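Local coordinates for oxidoreductase, NAD-binding/iron-sulfur cluster-binding protein (Nitratireductor pacificus pht-3B, PDB 6ZXU) that carries out reductive dehalogenation as a catabolic enzyme, using a bound cobalamin (B12) and two iron-sulfur (4Fe-4S) clusters, at residues R152-G157 / E162-T167; Y186-W189 / P193-G196; Q352-L357 / A452-A457. One frame throughout, in Å; residues are numbered along the deposited sequence.

Contact 1. Residues R152-G157 / E162-T167; sequences REPEAG and EWIRGT
Ile164 and Arg165, where the short helix 161-164 runs out, meet the loop 152-157 mainly through Glu153 and Pro154. Ile164 brings the apolar part. Its CG2 stands anti to the backbone N and lies 3.9 Å from Glu153 CG, while Ile164 CD1 reaches the proline ring at 3.7 Å from Pro154 CD. Glu153 slides past the isoleucine in the opposite direction, extended beyond CG (chi2 -175°), which carries its carboxylate to the start of the next helix. There Glu153 OE2 is hydrogen-bonded to Asn168 ND2, and a water 3.2 Å from Glu153 OE2 accepts from Gly166 N at 3.0 Å. The Arg165 chain crosses that of Glu153 at about a right angle, yet the two flat groups end nearly coplanar (21° apart), with Glu153 OE1 at the guanidinium edge. Glu153 OE1 and Arg165 NE stay 4.1 Å apart, too far for a salt bridge. Arg165 NH2 lies 2.8 Å from Pro154 O. The 162-167 side is shaped by a type II beta turn from Ile164 to Thr167, with Gly166 at a positive phi (81°) and Thr167 N and OG1 both bonded to Ile164 O, which links helix 161-164 to helix 168-190.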
ATOM      1  N   ARG A 152       0.124 -10.554  14.984  1.00 24.75           N
ATOM      2  CA  ARG A 152       0.601 -11.885  15.293  1.00 23.96           C
ATOM      3  C   ARG A 152       2.100 -11.852  15.615  1.00 25.16           C
ATOM      4  O   ARG A 152       2.865 -11.094  14.999  1.00 25.04           O
ATOM      5  CB  ARG A 152       0.433 -12.825  14.107  1.00 25.38           C
ATOM      6  CG  ARG A 152      -0.984 -13.234  13.800  1.00 28.64           C
ATOM      7  CD  ARG A 152      -1.014 -14.233  12.629  1.00 28.79           C
ATOM      8  NE  ARG A 152      -0.316 -15.437  12.976  1.00 29.48           N
ATOM      9  CZ  ARG A 152       0.289 -16.265  12.108  1.00 31.08           C
ATOM     10  NH1 ARG A 152       0.237 -16.054  10.814  1.00 25.93           N
ATOM     11  NH2 ARG A 152       0.956 -17.299  12.554  1.00 27.27           N
ATOM     12  N   GLU A 153       2.514 -12.646  16.579  1.00 25.96           N
ATOM     13  CA  GLU A 153       3.929 -12.700  16.925  1.00 28.94           C
ATOM     14  C   GLU A 153       4.476 -14.107  16.613  1.00 28.66           C
ATOM     15  O   GLU A 153       3.742 -15.072  16.547  1.00 29.30           O
ATOM     16  CB  GLU A 153       4.151 -12.383  18.399  1.00 32.25           C
ATOM     17  CG  GLU A 153       3.475 -11.105  18.891  1.00 35.32           C
ATOM     18  CD  GLU A 153       3.831 -10.764  20.380  1.00 45.24           C
ATOM     19  OE1 GLU A 153       4.775 -11.425  20.920  1.00 45.82           O
ATOM     20  OE2 GLU A 153       3.230  -9.814  21.009  1.00 46.97           O
ATOM     21  N   PRO A 154       5.787 -14.208  16.364  1.00 29.85           N
ATOM     22  CA  PRO A 154       6.397 -15.491  16.213  1.00 31.10           C
ATOM     23  C   PRO A 154       6.231 -16.347  17.508  1.00 33.94           C
ATOM     24  O   PRO A 154       6.198 -15.791  18.620  1.00 38.90           O
ATOM     25  CB  PRO A 154       7.860 -15.150  16.006  1.00 28.25           C
ATOM     26  CG  PRO A 154       7.921 -13.760  15.633  1.00 28.24           C
ATOM     27  CD  PRO A 154       6.776 -13.131  16.336  1.00 30.97           C
ATOM     28  N   GLU A 155       6.172 -17.644  17.325  1.00 33.95           N
ATOM     29  CA  GLU A 155       6.144 -18.580  18.440  1.00 38.73           C
ATOM     30  C   GLU A 155       7.499 -18.638  19.082  1.00 37.18           C
ATOM     31  O   GLU A 155       8.534 -18.198  18.517  1.00 36.01           O
ATOM     32  CB  GLU A 155       5.734 -19.996  17.980  1.00 37.72           C
ATOM     33  CG  GLU A 155       4.411 -20.038  17.198  1.00 46.27           C
ATOM     34  CD  GLU A 155       3.160 -19.694  18.069  1.00 61.00           C
ATOM     35  OE1 GLU A 155       2.640 -20.609  18.789  1.00 61.77           O
ATOM     36  OE2 GLU A 155       2.666 -18.506  18.022  1.00 64.92           O
ATOM     37  N   ALA A 156       7.505 -19.203  20.278  1.00 43.51           N
ATOM     38  CA  ALA A 156       8.746 -19.434  21.011  1.00 43.18           C
ATOM     39  C   ALA A 156       9.775 -20.213  20.176  1.00 37.62           C
ATOM     40  O   ALA A 156       9.448 -21.232  19.546  1.00 41.36           O
ATOM     41  CB  ALA A 156       8.459 -20.209  22.294  1.00 48.54           C
ATOM     42  N   GLY A 157      10.990 -19.701  20.133  1.00 35.14           N
ATOM     43  CA  GLY A 157      12.011 -20.409  19.395  1.00 36.19           C
ATOM     44  C   GLY A 157      12.044 -20.120  17.906  1.00 39.51           C
ATOM     45  O   GLY A 157      12.975 -20.553  17.247  1.00 35.12           O
ATOM     46  N   GLU A 162      12.537 -12.706  19.882  1.00 23.64           N
ATOM     47  CA  GLU A 162      13.147 -11.702  20.765  1.00 28.24           C
ATOM     48  C   GLU A 162      13.022 -10.285  20.226  1.00 28.12           C
ATOM     49  O   GLU A 162      12.985  -9.307  21.006  1.00 26.28           O
ATOM     50  CB  GLU A 162      14.685 -12.029  20.977  1.00 30.93           C
ATOM     51  N   TRP A 163      12.983 -10.124  18.901  1.00 24.18           N
ATOM     52  CA  TRP A 163      12.814  -8.793  18.337  1.00 23.43           C
ATOM     53  C   TRP A 163      11.424  -8.199  18.621  1.00 22.77           C
ATOM     54  O   TRP A 163      11.260  -7.004  18.707  1.00 25.23           O
ATOM     55  CB  TRP A 163      12.997  -8.812  16.846  1.00 25.25           C
ATOM     56  CG  TRP A 163      14.337  -9.280  16.331  1.00 28.03           C
ATOM     57  CD1 TRP A 163      15.411  -9.673  17.072  1.00 27.35           C
ATOM     58  CD2 TRP A 163      14.737  -9.355  14.967  1.00 24.57           C
ATOM     59  NE1 TRP A 163      16.443 -10.009  16.252  1.00 26.22           N
ATOM     60  CE2 TRP A 163      16.057  -9.833  14.948  1.00 27.86           C
ATOM     61  CE3 TRP A 163      14.084  -9.152  13.747  1.00 23.64           C
ATOM     62  CZ2 TRP A 163      16.742 -10.102  13.746  1.00 24.88           C
ATOM     63  CZ3 TRP A 163      14.783  -9.362  12.538  1.00 22.88           C
ATOM     64  CH2 TRP A 163      16.112  -9.816  12.560  1.00 23.11           C
ATOM     65  N   ILE A 164      10.429  -9.056  18.770  1.00 24.11           N
ATOM     66  CA  ILE A 164       9.024  -8.674  18.706  1.00 23.50           C
ATOM     67  C   ILE A 164       8.304  -8.787  20.036  1.00 24.74           C
ATOM     68  O   ILE A 164       7.418  -7.979  20.315  1.00 26.17           O
ATOM     69  CB  ILE A 164       8.312  -9.550  17.617  1.00 24.65           C
ATOM     70  CG1 ILE A 164       8.742  -9.097  16.245  1.00 23.76           C
ATOM     71  CG2 ILE A 164       6.801  -9.526  17.714  1.00 26.79           C
ATOM     72  CD1 ILE A 164       8.530 -10.127  15.162  1.00 24.39           C
ATOM     73  N   ARG A 165       8.698  -9.752  20.842  1.00 27.20           N
ATOM     74  CA  ARG A 165       8.026 -10.008  22.137  1.00 32.10           C
ATOM     75  C   ARG A 165       7.953  -8.791  23.032  1.00 29.99           C
ATOM     76  O   ARG A 165       8.942  -8.081  23.170  1.00 30.73           O
ATOM     77  CB  ARG A 165       8.719 -11.157  22.881  1.00 37.44           C
ATOM     78  CG  ARG A 165       7.822 -11.756  23.966  1.00 48.35           C
ATOM     79  CD  ARG A 165       7.967 -13.273  23.998  1.00 69.91           C
ATOM     80  NE  ARG A 165       7.378 -13.939  22.800  1.00 72.16           N
ATOM     81  CZ  ARG A 165       7.696 -15.177  22.359  1.00 74.69           C
ATOM     82  NH1 ARG A 165       8.607 -15.950  23.014  1.00 66.74           N
ATOM     83  NH2 ARG A 165       7.103 -15.643  21.231  1.00 61.07           N
ATOM     84  N   GLY A 166       6.761  -8.490  23.524  1.00 27.95           N
ATOM     85  CA  GLY A 166       6.567  -7.347  24.350  1.00 27.46           C
ATOM     86  C   GLY A 166       6.409  -6.005  23.642  1.00 28.03           C
ATOM     87  O   GLY A 166       6.292  -4.989  24.307  1.00 30.90           O
ATOM     88  N   THR A 167       6.396  -5.970  22.306  1.00 26.49           N
ATOM     89  CA  THR A 167       6.318  -4.707  21.582  1.00 24.00           C
ATOM     90  C   THR A 167       4.926  -4.437  20.948  1.00 20.75           C
ATOM     91  O   THR A 167       4.758  -3.451  20.284  1.00 21.16           O
ATOM     92  CB  THR A 167       7.338  -4.667  20.427  1.00 22.90           C
ATOM     93  OG1 THR A 167       6.952  -5.631  19.429  1.00 25.68           O
ATOM     94  CG2 THR A 167       8.744  -4.966  20.935  1.00 22.12           C
TER
HETATM   95  O   HOH W   1       4.227 -10.080  24.004  1.00 39.59           O

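Contact 2. Residues Y186-W189 / P193-G196; sequences YVRW and PARG
A tight helix-to-strand connection brings Val187 and Arg188, near the end of helix 168-190, against Ala194 at the start of strand 194-198, an outermost strand of a four-stranded antiparallel sheet. Ala194 meets the valine with its CB and the arginine with its carbonyl oxygen. On its apolar side Ala194 CB sits 3.8 Å from Val187 CG1, a methyl-to-methyl contact. On its polar side the carbonyl is gripped by the arginine: Arg188 NH1 donates to Ala194 O at 2.9 Å with an N-H...O angle of 156°. The oxygen lies in the guanidinium plane, yet the donor stands 44° out of the carbonyl plane, so it approaches from above the peptide. The bend at chi3 (-61°) folds the Arg188 chain over this carbonyl, and Arg188 CD passes 3.6 Å from Ala194 O. The buried guanidinium is shared with the chain around residues 87 and 88, since Arg188 NH1 also bonds to Leu88 O and Arg188 NH2 to Phe87 O; three backbone carbonyls thus fix its rotation. Leu88 is backbone-bonded to Gly196. Val187 and Ala194 both touch Thr239 on strand 232-239, Val187 also meets Leu110 on helix 103-116, and Trp189 packs against the first turn of helix 342-354.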
ATOM      1  N   TYR A 186      -7.431  14.887   7.533  1.00 19.44           N
ATOM      2  CA  TYR A 186      -8.467  14.845   6.475  1.00 18.49           C
ATOM      3  C   TYR A 186      -9.674  15.724   6.826  1.00 19.61           C
ATOM      4  O   TYR A 186     -10.145  16.505   5.986  1.00 18.57           O
ATOM      5  CB  TYR A 186      -8.972  13.381   6.301  1.00 20.11           C
ATOM      6  CG  TYR A 186     -10.229  13.181   5.551  1.00 18.21           C
ATOM      7  CD1 TYR A 186     -10.367  13.653   4.263  1.00 17.67           C
ATOM      8  CD2 TYR A 186     -11.283  12.469   6.096  1.00 19.85           C
ATOM      9  CE1 TYR A 186     -11.519  13.443   3.537  1.00 20.39           C
ATOM     10  CE2 TYR A 186     -12.466  12.207   5.369  1.00 19.05           C
ATOM     11  CZ  TYR A 186     -12.588  12.675   4.098  1.00 20.33           C
ATOM     12  OH  TYR A 186     -13.755  12.468   3.394  1.00 20.23           O
ATOM     13  N   VAL A 187     -10.165  15.622   8.079  1.00 18.99           N
ATOM     14  CA  VAL A 187     -11.341  16.453   8.499  1.00 19.44           C
ATOM     15  C   VAL A 187     -10.928  17.956   8.556  1.00 19.98           C
ATOM     16  O   VAL A 187     -11.684  18.816   8.125  1.00 20.69           O
ATOM     17  CB  VAL A 187     -11.884  15.963   9.844  1.00 21.52           C
ATOM     18  CG1 VAL A 187     -12.953  16.877  10.414  1.00 22.05           C
ATOM     19  CG2 VAL A 187     -12.450  14.554   9.712  1.00 21.17           C
ATOM     20  N   ARG A 188      -9.721  18.237   9.024  1.00 18.90           N
ATOM     21  CA  ARG A 188      -9.171  19.613   9.034  1.00 21.32           C
ATOM     22  C   ARG A 188      -9.077  20.213   7.641  1.00 21.46           C
ATOM     23  O   ARG A 188      -9.398  21.373   7.426  1.00 23.29           O
ATOM     24  CB  ARG A 188      -7.848  19.667   9.736  1.00 20.31           C
ATOM     25  CG  ARG A 188      -7.938  19.526  11.238  1.00 22.05           C
ATOM     26  CD  ARG A 188      -6.633  19.870  11.917  1.00 22.55           C
ATOM     27  NE  ARG A 188      -5.493  18.994  11.505  1.00 25.06           N
ATOM     28  CZ  ARG A 188      -5.097  17.902  12.113  1.00 20.40           C
ATOM     29  NH1 ARG A 188      -5.761  17.366  13.172  1.00 22.51           N
ATOM     30  NH2 ARG A 188      -4.053  17.235  11.635  1.00 24.84           N
ATOM     31  N   TRP A 189      -8.729  19.410   6.649  1.00 22.38           N
ATOM     32  CA  TRP A 189      -8.711  19.888   5.267  1.00 21.95           C
ATOM     33  C   TRP A 189     -10.064  20.096   4.634  1.00 21.53           C
ATOM     34  O   TRP A 189     -10.205  20.841   3.654  1.00 25.13           O
ATOM     35  CB  TRP A 189      -7.883  18.947   4.395  1.00 25.19           C
ATOM     36  CG  TRP A 189      -6.422  19.270   4.407  1.00 23.94           C
ATOM     37  CD1 TRP A 189      -5.408  18.657   5.130  1.00 22.54           C
ATOM     38  CD2 TRP A 189      -5.817  20.340   3.693  1.00 26.06           C
ATOM     39  NE1 TRP A 189      -4.207  19.270   4.859  1.00 25.02           N
ATOM     40  CE2 TRP A 189      -4.415  20.298   3.974  1.00 25.01           C
ATOM     41  CE3 TRP A 189      -6.318  21.332   2.809  1.00 26.59           C
ATOM     42  CZ2 TRP A 189      -3.509  21.229   3.439  1.00 27.16           C
ATOM     43  CZ3 TRP A 189      -5.390  22.277   2.251  1.00 28.37           C
ATOM     44  CH2 TRP A 189      -4.010  22.200   2.577  1.00 25.46           C
ATOM     45  N   PRO A 193     -12.364  21.784  12.538  1.00 26.26           N
ATOM     46  CA  PRO A 193     -11.392  21.424  13.551  1.00 28.70           C
ATOM     47  C   PRO A 193     -11.544  20.009  14.040  1.00 25.09           C
ATOM     48  O   PRO A 193     -12.651  19.473  14.173  1.00 28.19           O
ATOM     49  CB  PRO A 193     -11.694  22.407  14.689  1.00 30.17           C
ATOM     50  CG  PRO A 193     -12.194  23.610  13.948  1.00 30.57           C
ATOM     51  CD  PRO A 193     -13.052  23.049  12.872  1.00 31.20           C
ATOM     52  N   ALA A 194     -10.430  19.370  14.241  1.00 24.39           N
ATOM     53  CA  ALA A 194     -10.353  17.933  14.613  1.00 22.82           C
ATOM     54  C   ALA A 194      -9.008  17.598  15.180  1.00 20.27           C
ATOM     55  O   ALA A 194      -7.970  18.182  14.790  1.00 22.91           O
ATOM     56  CB  ALA A 194     -10.625  17.088  13.376  1.00 25.67           C
ATOM     57  N   ARG A 195      -9.012  16.750  16.141  1.00 19.03           N
ATOM     58  CA  ARG A 195      -7.819  16.421  16.872  1.00 21.56           C
ATOM     59  C   ARG A 195      -7.763  14.898  17.053  1.00 23.01           C
ATOM     60  O   ARG A 195      -8.784  14.253  17.371  1.00 19.83           O
ATOM     61  CB  ARG A 195      -7.868  17.096  18.228  1.00 26.31           C
ATOM     62  CG  ARG A 195      -6.883  16.643  19.286  1.00 27.28           C
ATOM     63  CD  ARG A 195      -5.485  16.963  18.939  1.00 29.89           C
ATOM     64  NE  ARG A 195      -4.608  17.210  20.091  1.00 31.18           N
ATOM     65  CZ  ARG A 195      -4.001  16.330  20.866  1.00 33.27           C
ATOM     66  NH1 ARG A 195      -4.125  15.013  20.752  1.00 29.24           N
ATOM     67  NH2 ARG A 195      -3.197  16.804  21.843  1.00 36.08           N
ATOM     68  N   GLY A 196      -6.582  14.295  16.823  1.00 22.41           N
ATOM     69  CA  GLY A 196      -6.376  12.884  16.988  1.00 19.85           C
ATOM     70  C   GLY A 196      -5.832  12.586  18.353  1.00 19.76           C
ATOM     71  O   GLY A 196      -5.178  13.430  18.978  1.00 19.69           O
TER

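Contact 3. Residues Q352-L357 / A452-A457; sequences QNMVPL and AYMRGA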
ATOM      1  N   GLN A 352       6.243  13.078   4.218  1.00 18.52           N
ATOM      2  CA  GLN A 352       7.421  13.950   4.080  1.00 20.71           C
ATOM      3  C   GLN A 352       8.360  13.893   5.271  1.00 23.09           C
ATOM      4  O   GLN A 352       9.567  13.951   5.133  1.00 25.50           O
ATOM      5  CB  GLN A 352       7.007  15.371   3.784  1.00 24.67           C
ATOM      6  CG  GLN A 352       6.429  15.598   2.425  1.00 29.08           C
ATOM      7  CD  GLN A 352       5.829  17.031   2.316  1.00 46.28           C
ATOM      8  OE1 GLN A 352       5.501  17.703   3.340  1.00 42.98           O
ATOM      9  NE2 GLN A 352       5.660  17.502   1.061  1.00 49.96           N
ATOM     10  N   ASN A 353       7.823  13.795   6.451  1.00 22.74           N
ATOM     11  CA  ASN A 353       8.630  13.798   7.631  1.00 22.13           C
ATOM     12  C   ASN A 353       9.198  12.500   8.045  1.00 22.54           C
ATOM     13  O   ASN A 353       9.917  12.437   9.030  1.00 22.36           O
ATOM     14  CB  ASN A 353       7.873  14.452   8.761  1.00 21.53           C
ATOM     15  CG  ASN A 353       7.722  15.961   8.510  1.00 26.60           C
ATOM     16  OD1 ASN A 353       8.660  16.734   8.735  1.00 29.42           O
ATOM     17  ND2 ASN A 353       6.573  16.377   7.975  1.00 23.08           N
ATOM     18  N   MET A 354       8.851  11.417   7.358  1.00 19.95           N
ATOM     19  CA  MET A 354       9.566  10.159   7.546  1.00 19.64           C
ATOM     20  C   MET A 354      10.898  10.139   6.801  1.00 20.46           C
ATOM     21  O   MET A 354      11.784   9.345   7.123  1.00 20.99           O
ATOM     22  CB  MET A 354       8.694   8.961   7.142  1.00 21.64           C
ATOM     23  CG  MET A 354       7.659   8.567   8.186  1.00 20.18           C
ATOM     24  SD  MET A 354       6.768   7.030   7.791  1.00 21.47           S
ATOM     25  CE  MET A 354       5.733   7.524   6.395  1.00 20.68           C
ATOM     26  N   VAL A 355      11.064  11.019   5.803  1.00 21.03           N
ATOM     27  CA  VAL A 355      12.254  11.001   4.967  1.00 22.44           C
ATOM     28  C   VAL A 355      13.576  11.164   5.805  1.00 25.32           C
ATOM     29  O   VAL A 355      14.515  10.374   5.609  1.00 21.77           O
ATOM     30  CB  VAL A 355      12.184  12.011   3.861  1.00 24.00           C
ATOM     31  CG1 VAL A 355      13.483  12.018   3.092  1.00 27.81           C
ATOM     32  CG2 VAL A 355      11.027  11.686   2.928  1.00 23.26           C
ATOM     33  N   PRO A 356      13.620  12.059   6.793  1.00 23.84           N
ATOM     34  CA  PRO A 356      14.887  12.188   7.541  1.00 26.99           C
ATOM     35  C   PRO A 356      15.224  10.974   8.369  1.00 25.82           C
ATOM     36  O   PRO A 356      16.379  10.869   8.818  1.00 23.92           O
ATOM     37  CB  PRO A 356      14.613  13.397   8.471  1.00 25.01           C
ATOM     38  CG  PRO A 356      13.592  14.193   7.725  1.00 25.46           C
ATOM     39  CD  PRO A 356      12.705  13.163   7.123  1.00 27.46           C
ATOM     40  N   LEU A 357      14.261  10.051   8.536  1.00 21.73           N
ATOM     41  CA  LEU A 357      14.483   8.879   9.358  1.00 23.23           C
ATOM     42  C   LEU A 357      14.858   7.656   8.570  1.00 19.43           C
ATOM     43  O   LEU A 357      14.937   6.601   9.131  1.00 18.03           O
ATOM     44  CB  LEU A 357      13.257   8.580  10.232  1.00 23.94           C
ATOM     45  CG  LEU A 357      12.704   9.724  11.103  1.00 28.75           C
ATOM     46  CD1 LEU A 357      11.705   9.173  12.102  1.00 27.41           C
ATOM     47  CD2 LEU A 357      13.787  10.429  11.852  1.00 30.48           C
ATOM     48  N   ALA A 452      -0.553   3.340   0.421  1.00 14.79           N
ATOM     49  CA  ALA A 452       0.391   2.239   0.323  1.00 15.89           C
ATOM     50  C   ALA A 452       1.826   2.749   0.512  1.00 16.45           C
ATOM     51  O   ALA A 452       2.622   2.068   1.138  1.00 16.61           O
ATOM     52  CB  ALA A 452       0.181   1.516  -1.012  1.00 16.74           C
ATOM     53  N   TYR A 453       2.139   3.886  -0.072  1.00 15.81           N
ATOM     54  CA  TYR A 453       3.449   4.553   0.091  1.00 17.19           C
ATOM     55  C   TYR A 453       3.716   4.907   1.554  1.00 18.52           C
ATOM     56  O   TYR A 453       4.776   4.573   2.092  1.00 16.25           O
ATOM     57  CB  TYR A 453       3.476   5.819  -0.684  1.00 16.73           C
ATOM     58  CG  TYR A 453       3.730   5.629  -2.151  1.00 18.58           C
ATOM     59  CD1 TYR A 453       4.495   4.601  -2.594  1.00 22.17           C
ATOM     60  CD2 TYR A 453       3.298   6.547  -3.052  1.00 20.42           C
ATOM     61  CE1 TYR A 453       4.787   4.480  -3.933  1.00 26.49           C
ATOM     62  CE2 TYR A 453       3.533   6.424  -4.400  1.00 22.53           C
ATOM     63  CZ  TYR A 453       4.331   5.419  -4.845  1.00 29.32           C
ATOM     64  OH  TYR A 453       4.677   5.308  -6.227  1.00 32.08           O
ATOM     65  N   MET A 454       2.724   5.468   2.211  1.00 15.17           N
ATOM     66  CA  MET A 454       2.839   5.822   3.583  1.00 18.26           C
ATOM     67  C   MET A 454       2.986   4.626   4.495  1.00 14.63           C
ATOM     68  O   MET A 454       3.904   4.578   5.344  1.00 14.75           O
ATOM     69  CB  MET A 454       1.632   6.688   3.991  1.00 23.39           C
ATOM     70  CG  MET A 454       1.584   7.187   5.447  1.00 26.97           C
ATOM     71  SD  MET A 454       0.894   5.911   6.490  1.00 34.93           S
ATOM     72  CE  MET A 454      -0.749   5.456   5.689  1.00 30.56           C
ATOM     73  N   ARG A 455       2.156   3.630   4.319  1.00 13.41           N
ATOM     74  CA  ARG A 455       2.227   2.431   5.131  1.00 14.68           C
ATOM     75  C   ARG A 455       3.536   1.692   4.944  1.00 16.61           C
ATOM     76  O   ARG A 455       4.173   1.224   5.940  1.00 17.56           O
ATOM     77  CB  ARG A 455       1.085   1.500   4.796  1.00 17.46           C
ATOM     78  CG  ARG A 455       1.027   0.199   5.566  1.00 16.14           C
ATOM     79  CD  ARG A 455       0.908   0.362   7.077  1.00 20.37           C
ATOM     80  NE  ARG A 455      -0.129   1.358   7.441  1.00 24.68           N
ATOM     81  CZ  ARG A 455      -1.459   1.150   7.333  1.00 24.31           C
ATOM     82  NH1 ARG A 455      -1.923  -0.014   6.878  1.00 23.23           N
ATOM     83  NH2 ARG A 455      -2.328   2.125   7.671  1.00 24.80           N
ATOM     84  N   GLY A 456       3.973   1.554   3.697  1.00 13.63           N
ATOM     85  CA  GLY A 456       5.280   0.939   3.399  1.00 17.78           C
ATOM     86  C   GLY A 456       6.476   1.666   4.070  1.00 15.72           C
ATOM     87  O   GLY A 456       7.306   1.024   4.651  1.00 17.90           O
ATOM     88  N   ALA A 457       6.517   2.962   3.919  1.00 16.58           N
ATOM     89  CA  ALA A 457       7.566   3.807   4.447  1.00 15.71           C
ATOM     90  C   ALA A 457       7.663   3.675   5.929  1.00 17.70           C
ATOM     91  O   ALA A 457       8.769   3.580   6.485  1.00 19.36           O
ATOM     92  CB  ALA A 457       7.405   5.250   4.057  1.00 15.50           C
TER
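Met354 owes its reach to a chain that starts with CG beside the backbone N (chi1 -79°), runs straight through chi2 (-173°) and bends at chi3 (-70°), which turns its terminal methyl onto Met454 and Ala457. The result is a helix-helix packing contact in which a single side chain of segment 352-357, on helix 342-354, reaches across to the long helix 445-469. Met354 CE approaches the helix surface between two residues a turn apart, 3.7 Å from Ala457 CB and 4.3 Å from Met454 CG. The sulfur is close as well: Met354 SD lies 3.9 Å from Ala457 C. Shortening Met354 to an alanine would remove SD and CE, and is likely to cost Ala457 CB and Met454 CG their apolar neighbour and open a gap between the two helices. Met354 also touches Leu83 of helix 74-85 and so lies between that helix and helix 445-469, while Met454 continues the packing to Glu178 and Ile182 of helix 168-190. Tyr453, on the same turn of helix 445-469, touches the cobalamin, and its OH is hydrogen-bonded to Lys515. At the far end of the Met354 chain, its CE methyl rests 3.6 Å from the backbone oxygen Met454 O.

In the fold
Two helices tie these separate contacts together. The turn of contact 1 leads directly into helix 168-190, whose last turns form contact 2 and whose middle touches Met454 of contact 3. Helix 342-354 receives Tyr186 and Trp189 of contact 2 at its start and carries Met354 of contact 3 farther along. The contacts do not touch: centres are 35 Å apart for contacts 1 and 2 and 20 Å for 2 and 3, and the nearest atoms of 1 and 3 are about 13 Å apart. Of the three, contact 3 lies nearest the cofactor: Tyr453 of its segment touches the cobalamin, whereas the side chain of Ala457, which makes the packing contact, is about 10 Å from it.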